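Local coordinates for protein AlyGC (Glaciecola chathamensis, PDB 5GKD) that probably cleaves the polysaccharide alginate by beta-elimination, as a calcium-binding lyase of polysaccharide lyase family 6, at residues D525-T530 with I557-H562; N343-N348 with A386-Q391. All coordinates share one frame; numbering follows the deposited sequence.

Contact 1: residues D525-T530 with I557-H562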
loop_
_atom_site.group_PDB
_atom_site.type_symbol
_atom_site.label_atom_id
_atom_site.label_comp_id
_atom_site.label_asym_id
_atom_site.label_seq_id
_atom_site.Cartn_x
_atom_site.Cartn_y
_atom_site.Cartn_z
ATOM N N ASP A 525 5.199 -15.676 17.280
ATOM C CA ASP A 525 6.591 -15.318 17.563
ATOM C C ASP A 525 7.233 -14.835 16.266
ATOM O O ASP A 525 8.029 -15.520 15.619
ATOM C CB ASP A 525 7.340 -16.504 18.170
ATOM C CG ASP A 525 8.703 -16.121 18.754
ATOM O OD1 ASP A 525 9.260 -15.066 18.396
ATOM O OD2 ASP A 525 9.237 -16.894 19.572
ATOM N N ALA A 526 6.860 -13.619 15.885
ATOM C CA ALA A 526 7.322 -13.045 14.639
ATOM C C ALA A 526 7.498 -11.550 14.825
ATOM O O ALA A 526 6.781 -10.915 15.599
ATOM C CB ALA A 526 6.347 -13.341 13.496
ATOM N N ALA A 527 8.481 -11.002 14.133
ATOM C CA ALA A 527 8.672 -9.566 14.157
ATOM C C ALA A 527 7.571 -8.879 13.351
ATOM O O ALA A 527 7.030 -9.435 12.398
ATOM C CB ALA A 527 10.042 -9.210 13.592
ATOM N N GLY A 528 7.232 -7.660 13.748
ATOM C CA GLY A 528 6.296 -6.885 12.959
ATOM C C GLY A 528 4.839 -7.195 13.188
ATOM O O GLY A 528 4.020 -6.924 12.306
ATOM N N ASN A 529 4.483 -7.764 14.337
ATOM C CA ASN A 529 3.079 -7.861 14.700
ATOM C C ASN A 529 2.491 -6.467 14.884
ATOM O O ASN A 529 3.190 -5.504 15.190
ATOM C CB ASN A 529 2.886 -8.659 15.992
ATOM C CG ASN A 529 3.249 -10.128 15.848
ATOM O OD1 ASN A 529 3.365 -10.657 14.735
ATOM N ND2 ASN A 529 3.436 -10.797 16.988
ATOM N N THR A 530 1.179 -6.378 14.727
ATOM C CA THR A 530 0.464 -5.114 14.824
ATOM C C THR A 530 -0.854 -5.417 15.511
ATOM O O THR A 530 -1.728 -6.043 14.908
ATOM C CB THR A 530 0.230 -4.484 13.442
ATOM O OG1 THR A 530 -0.505 -5.395 12.625
ATOM C CG2 THR A 530 1.538 -4.160 12.738
ATOM N N ILE A 557 6.669 -10.324 22.362
ATOM C CA ILE A 557 7.197 -11.659 22.087
ATOM C C ILE A 557 8.343 -11.602 21.085
ATOM O O ILE A 557 9.238 -12.451 21.105
ATOM C CB ILE A 557 6.078 -12.585 21.597
ATOM C CG1 ILE A 557 6.578 -14.032 21.561
ATOM C CG2 ILE A 557 5.583 -12.145 20.216
ATOM C CD1 ILE A 557 5.476 -15.062 21.441
ATOM N N ASN A 558 8.339 -10.612 20.198
ATOM C CA ASN A 558 9.408 -10.410 19.237
ATOM C C ASN A 558 9.492 -8.909 18.975
ATOM O O ASN A 558 8.701 -8.123 19.502
ATOM C CB ASN A 558 9.155 -11.237 17.973
ATOM C CG ASN A 558 10.427 -11.598 17.239
ATOM O OD1 ASN A 558 11.269 -10.744 16.971
ATOM N ND2 ASN A 558 10.580 -12.872 16.923
ATOM N N HIS A 559 10.466 -8.507 18.171
ATOM C CA HIS A 559 10.675 -7.081 17.998
ATOM C C HIS A 559 9.657 -6.477 17.018
ATOM O O HIS A 559 8.940 -7.181 16.302
ATOM C CB HIS A 559 12.121 -6.800 17.576
ATOM C CG HIS A 559 12.456 -7.167 16.163
ATOM N ND1 HIS A 559 12.071 -6.400 15.079
ATOM C CD2 HIS A 559 13.211 -8.173 15.661
ATOM C CE1 HIS A 559 12.544 -6.940 13.971
ATOM N NE2 HIS A 559 13.235 -8.019 14.294
ATOM N N SER A 560 9.563 -5.144 17.046
ATOM C CA SER A 560 8.693 -4.386 16.146
ATOM C C SER A 560 7.234 -4.822 16.270
ATOM O O SER A 560 6.526 -4.963 15.277
ATOM C CB SER A 560 9.162 -4.499 14.689
ATOM O OG SER A 560 10.481 -4.023 14.540
ATOM N N TYR A 561 6.776 -5.024 17.495
ATOM C CA TYR A 561 5.379 -5.342 17.763
ATOM C C TYR A 561 4.687 -4.024 18.072
ATOM O O TYR A 561 4.779 -3.515 19.189
ATOM C CB TYR A 561 5.258 -6.325 18.919
ATOM C CG TYR A 561 3.918 -7.008 19.064
ATOM C CD1 TYR A 561 2.755 -6.448 18.546
ATOM C CD2 TYR A 561 3.821 -8.232 19.714
ATOM C CE1 TYR A 561 1.539 -7.086 18.685
ATOM C CE2 TYR A 561 2.616 -8.875 19.845
ATOM C CZ TYR A 561 1.483 -8.304 19.339
ATOM O OH TYR A 561 0.283 -8.954 19.481
ATOM N N HIS A 562 3.985 -3.483 17.080
ATOM C CA HIS A 562 3.354 -2.177 17.190
ATOM C C HIS A 562 1.955 -2.288 17.765
ATOM O O HIS A 562 1.256 -3.288 17.580
ATOM C CB HIS A 562 3.287 -1.505 15.825
ATOM C CG HIS A 562 4.572 -1.582 15.070
ATOM N ND1 HIS A 562 5.719 -0.947 15.494
ATOM C CD2 HIS A 562 4.899 -2.230 13.929
ATOM C CE1 HIS A 562 6.697 -1.203 14.644
ATOM N NE2 HIS A 562 6.226 -1.979 13.687
HETATM O O HOH W 1 6.083 -8.487 16.586
#
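Asn529 and Tyr561, with the residues flanking them, join two loops on successive coils of a parallel beta-helix, the loops leading into strands 530-534 and 564-565. Their backbones run side by side in register and become a parallel strand pair at Thr530 and His562.

Backbone bonds fix this register. Gly528 N donates to His559 O (3.1 Å), and His562 N donates to Asn529 O (2.9 Å). One water threads between the loops, giving its hydrogens to Ala526 O and His559 O and accepting from Asn529 N, so that three backbone polar groups share it. Gly528 sits at positive phi (82°), a backbone turn at which a CB would collide with the carbonyl oxygen of Ala527, so glycine is called for.

Among the polar side chains, Asn558 has CG anti to its backbone N (chi1 -153°), swung toward Ala527 N. Its ND2 donates to Asp525 OD1 (3.0 Å), reaching that oxygen nearly along its C-O bond, with amide and carboxylate planes 68° apart. Its OD1 accepts from His559 N on a lone pair (2.7 Å), so bonds at both ends fix the turn of the amide. An alanine in place of Asn558 would probably leave the Asp525 carboxylate without this mate and His559 N without its side-chain acceptor. His559 ND1 and Ser560 OG share a hydrogen bond in the ring plane. Asn529 ND2 hydrogen-bonds to Pro524 O and Asn529 OD1 to Ser500 OG.

Ile557 CD1 packs on Asp525 CB, and two CH-pi contacts add to the interface. Ala527 CB lies over one face of the His559 imidazole, displaced toward CE1 and NE2, and Leu599 of the second subunit packs on both residues. Asn529 CB stands over the centre of the Tyr561 ring, 3.4 Å from its centroid.

Contact 2: residues N343-N348 with A386-Q391; sequences NNLIVN and ADITMQ
Purely apolar packing joins the outward side of a late strand of the N-terminal parallel beta-helix, 339-347, to the segment 386-391, which leaves the last strand, 383-386, and runs back over the outer side of the coils. The backbones stay well apart, with Val347 CA and Ile388 CA 7.7 Å from each other, and four side chains fill the interval.

Leu345 and Val347, two residues apart on the strand, point the same way and meet Ile388 and Met390, which are likewise two residues apart, with the intervening Thr389 directed away. Leu345 divides its branches between them: CD1 lies 3.8 Å from Ile388 CD1, the two side chains sliding past each other in opposite directions, whereas CD2 meets Met390 CE tip to tip. Val347 turns CG2 to both partners, at 3.8 Å from Met390 SD and 4.0 Å from Ile388 CG2, and its CG1 approaches Met390 CG. In the methionine, chi2 (-69°) sets SD beside Val347 CG2, and chi3 (-88°) directs CE toward Leu345 CD2.

Around this cluster, strand 398-400, the antiparallel partner of 390-392, brings Pro400 against Leu345 and Met390; Val317 of strand 310-317 also touches Met390, and Leu370 of strand 364-372 touches Ile388.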
loop_
_atom_site.group_PDB
_atom_site.type_symbol
_atom_site.label_atom_id
_atom_site.label_comp_id
_atom_site.label_asym_id
_atom_site.label_seq_id
_atom_site.Cartn_x
_atom_site.Cartn_y
_atom_site.Cartn_z
ATOM N N ASN A 343 -18.983 50.360 6.189
ATOM C CA ASN A 343 -20.385 50.073 6.504
ATOM C C ASN A 343 -20.613 48.624 6.924
ATOM O O ASN A 343 -21.703 48.084 6.756
ATOM C CB ASN A 343 -21.291 50.452 5.333
ATOM C CG ASN A 343 -21.245 51.933 5.037
ATOM O OD1 ASN A 343 -20.489 52.382 4.183
ATOM N ND2 ASN A 343 -22.043 52.705 5.761
ATOM N N ASN A 344 -19.592 47.996 7.488
ATOM C CA ASN A 344 -19.718 46.658 8.030
ATOM C C ASN A 344 -20.164 46.706 9.493
ATOM O O ASN A 344 -20.070 47.728 10.171
ATOM C CB ASN A 344 -18.397 45.902 7.876
ATOM C CG ASN A 344 -17.992 45.745 6.403
ATOM O OD1 ASN A 344 -18.565 44.937 5.681
ATOM N ND2 ASN A 344 -17.043 46.540 5.957
ATOM N N LEU A 345 -20.648 45.571 9.973
ATOM C CA LEU A 345 -21.150 45.438 11.331
ATOM C C LEU A 345 -20.496 44.225 11.965
ATOM O O LEU A 345 -20.620 43.107 11.455
ATOM C CB LEU A 345 -22.674 45.307 11.351
ATOM C CG LEU A 345 -23.320 44.911 12.683
ATOM C CD1 LEU A 345 -23.222 46.006 13.720
ATOM C CD2 LEU A 345 -24.781 44.541 12.475
ATOM N N ILE A 346 -19.808 44.457 13.075
ATOM C CA ILE A 346 -19.086 43.434 13.813
ATOM C C ILE A 346 -19.633 43.437 15.228
ATOM O O ILE A 346 -19.484 44.427 15.952
ATOM C CB ILE A 346 -17.569 43.692 13.820
ATOM C CG1 ILE A 346 -17.016 43.800 12.399
ATOM C CG2 ILE A 346 -16.867 42.614 14.596
ATOM C CD1 ILE A 346 -15.552 44.200 12.337
ATOM N N VAL A 347 -20.273 42.348 15.618
ATOM C CA VAL A 347 -20.781 42.163 16.963
ATOM C C VAL A 347 -20.156 40.887 17.494
ATOM O O VAL A 347 -20.358 39.808 16.924
ATOM C CB VAL A 347 -22.314 42.082 17.004
ATOM C CG1 VAL A 347 -22.776 41.901 18.448
ATOM C CG2 VAL A 347 -22.929 43.315 16.384
ATOM N N ASN A 348 -19.402 41.007 18.578
ATOM C CA ASN A 348 -18.657 39.883 19.127
ATOM C C ASN A 348 -18.789 39.927 20.637
ATOM O O ASN A 348 -18.533 40.970 21.243
ATOM C CB ASN A 348 -17.184 39.971 18.697
ATOM C CG ASN A 348 -16.418 38.701 18.945
ATOM O OD1 ASN A 348 -16.651 38.010 19.923
ATOM N ND2 ASN A 348 -15.486 38.395 18.063
ATOM N N ALA A 386 -20.859 51.269 19.701
ATOM C CA ALA A 386 -22.196 51.616 20.160
ATOM C C ALA A 386 -22.771 50.475 20.975
ATOM O O ALA A 386 -22.311 49.335 20.900
ATOM C CB ALA A 386 -23.132 51.950 18.992
ATOM N N ASP A 387 -23.793 50.801 21.754
ATOM C CA ASP A 387 -24.583 49.800 22.449
ATOM C C ASP A 387 -25.463 49.093 21.424
ATOM O O ASP A 387 -26.446 49.657 20.947
ATOM C CB ASP A 387 -25.416 50.463 23.541
ATOM C CG ASP A 387 -26.077 49.461 24.451
ATOM O OD1 ASP A 387 -26.029 48.257 24.140
ATOM O OD2 ASP A 387 -26.644 49.877 25.479
ATOM N N ILE A 388 -25.101 47.865 21.062
ATOM C CA ILE A 388 -25.807 47.106 20.039
ATOM C C ILE A 388 -26.405 45.878 20.692
ATOM O O ILE A 388 -25.707 45.155 21.408
ATOM C CB ILE A 388 -24.873 46.684 18.888
ATOM C CG1 ILE A 388 -24.188 47.889 18.253
ATOM C CG2 ILE A 388 -25.644 45.895 17.835
ATOM C CD1 ILE A 388 -23.118 47.487 17.263
ATOM N N THR A 389 -27.687 45.623 20.447
ATOM C CA THR A 389 -28.245 44.326 20.804
ATOM C C THR A 389 -28.900 43.726 19.566
ATOM O O THR A 389 -29.703 44.375 18.890
ATOM C CB THR A 389 -29.202 44.418 22.009
ATOM O OG1 THR A 389 -30.555 44.311 21.578
ATOM C CG2 THR A 389 -29.017 45.727 22.772
ATOM N N MET A 390 -28.494 42.512 19.230
ATOM C CA MET A 390 -28.941 41.860 18.010
ATOM C C MET A 390 -30.198 41.054 18.289
ATOM O O MET A 390 -30.348 40.466 19.359
ATOM C CB MET A 390 -27.839 40.945 17.471
ATOM C CG MET A 390 -26.538 41.668 17.208
ATOM S SD MET A 390 -26.686 42.799 15.822
ATOM C CE MET A 390 -26.292 41.717 14.472
ATOM N N GLN A 391 -31.111 41.036 17.333
ATOM C CA GLN A 391 -32.233 40.120 17.442
ATOM C C GLN A 391 -32.505 39.486 16.093
ATOM O O GLN A 391 -32.315 40.109 15.051
ATOM C CB GLN A 391 -33.484 40.802 17.976
ATOM C CG GLN A 391 -34.167 41.706 17.024
ATOM C CD GLN A 391 -35.481 42.196 17.605
ATOM O OE1 GLN A 391 -36.161 43.026 17.007
ATOM N NE2 GLN A 391 -35.843 41.685 18.782
#

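In the fold
The two contacts belong to different beta-helical parts of the chain and lie on opposite sides of its centre, their own centres 61 Å apart and their nearest atoms about 44 Å apart. Along the sequence contact 2 is complete before the first segment of contact 1 begins. Contact 1 lies at a loop edge between consecutive coils that the second subunit also reaches; contact 2 lies on the outer surface of the coils and touches no other protein chain. Neither includes a residue of the calcium site (Asn180, Glu183, Glu212 and Glu214) or of the carbonate pocket (Glu214, Arg240, Arg264 and Tyr303).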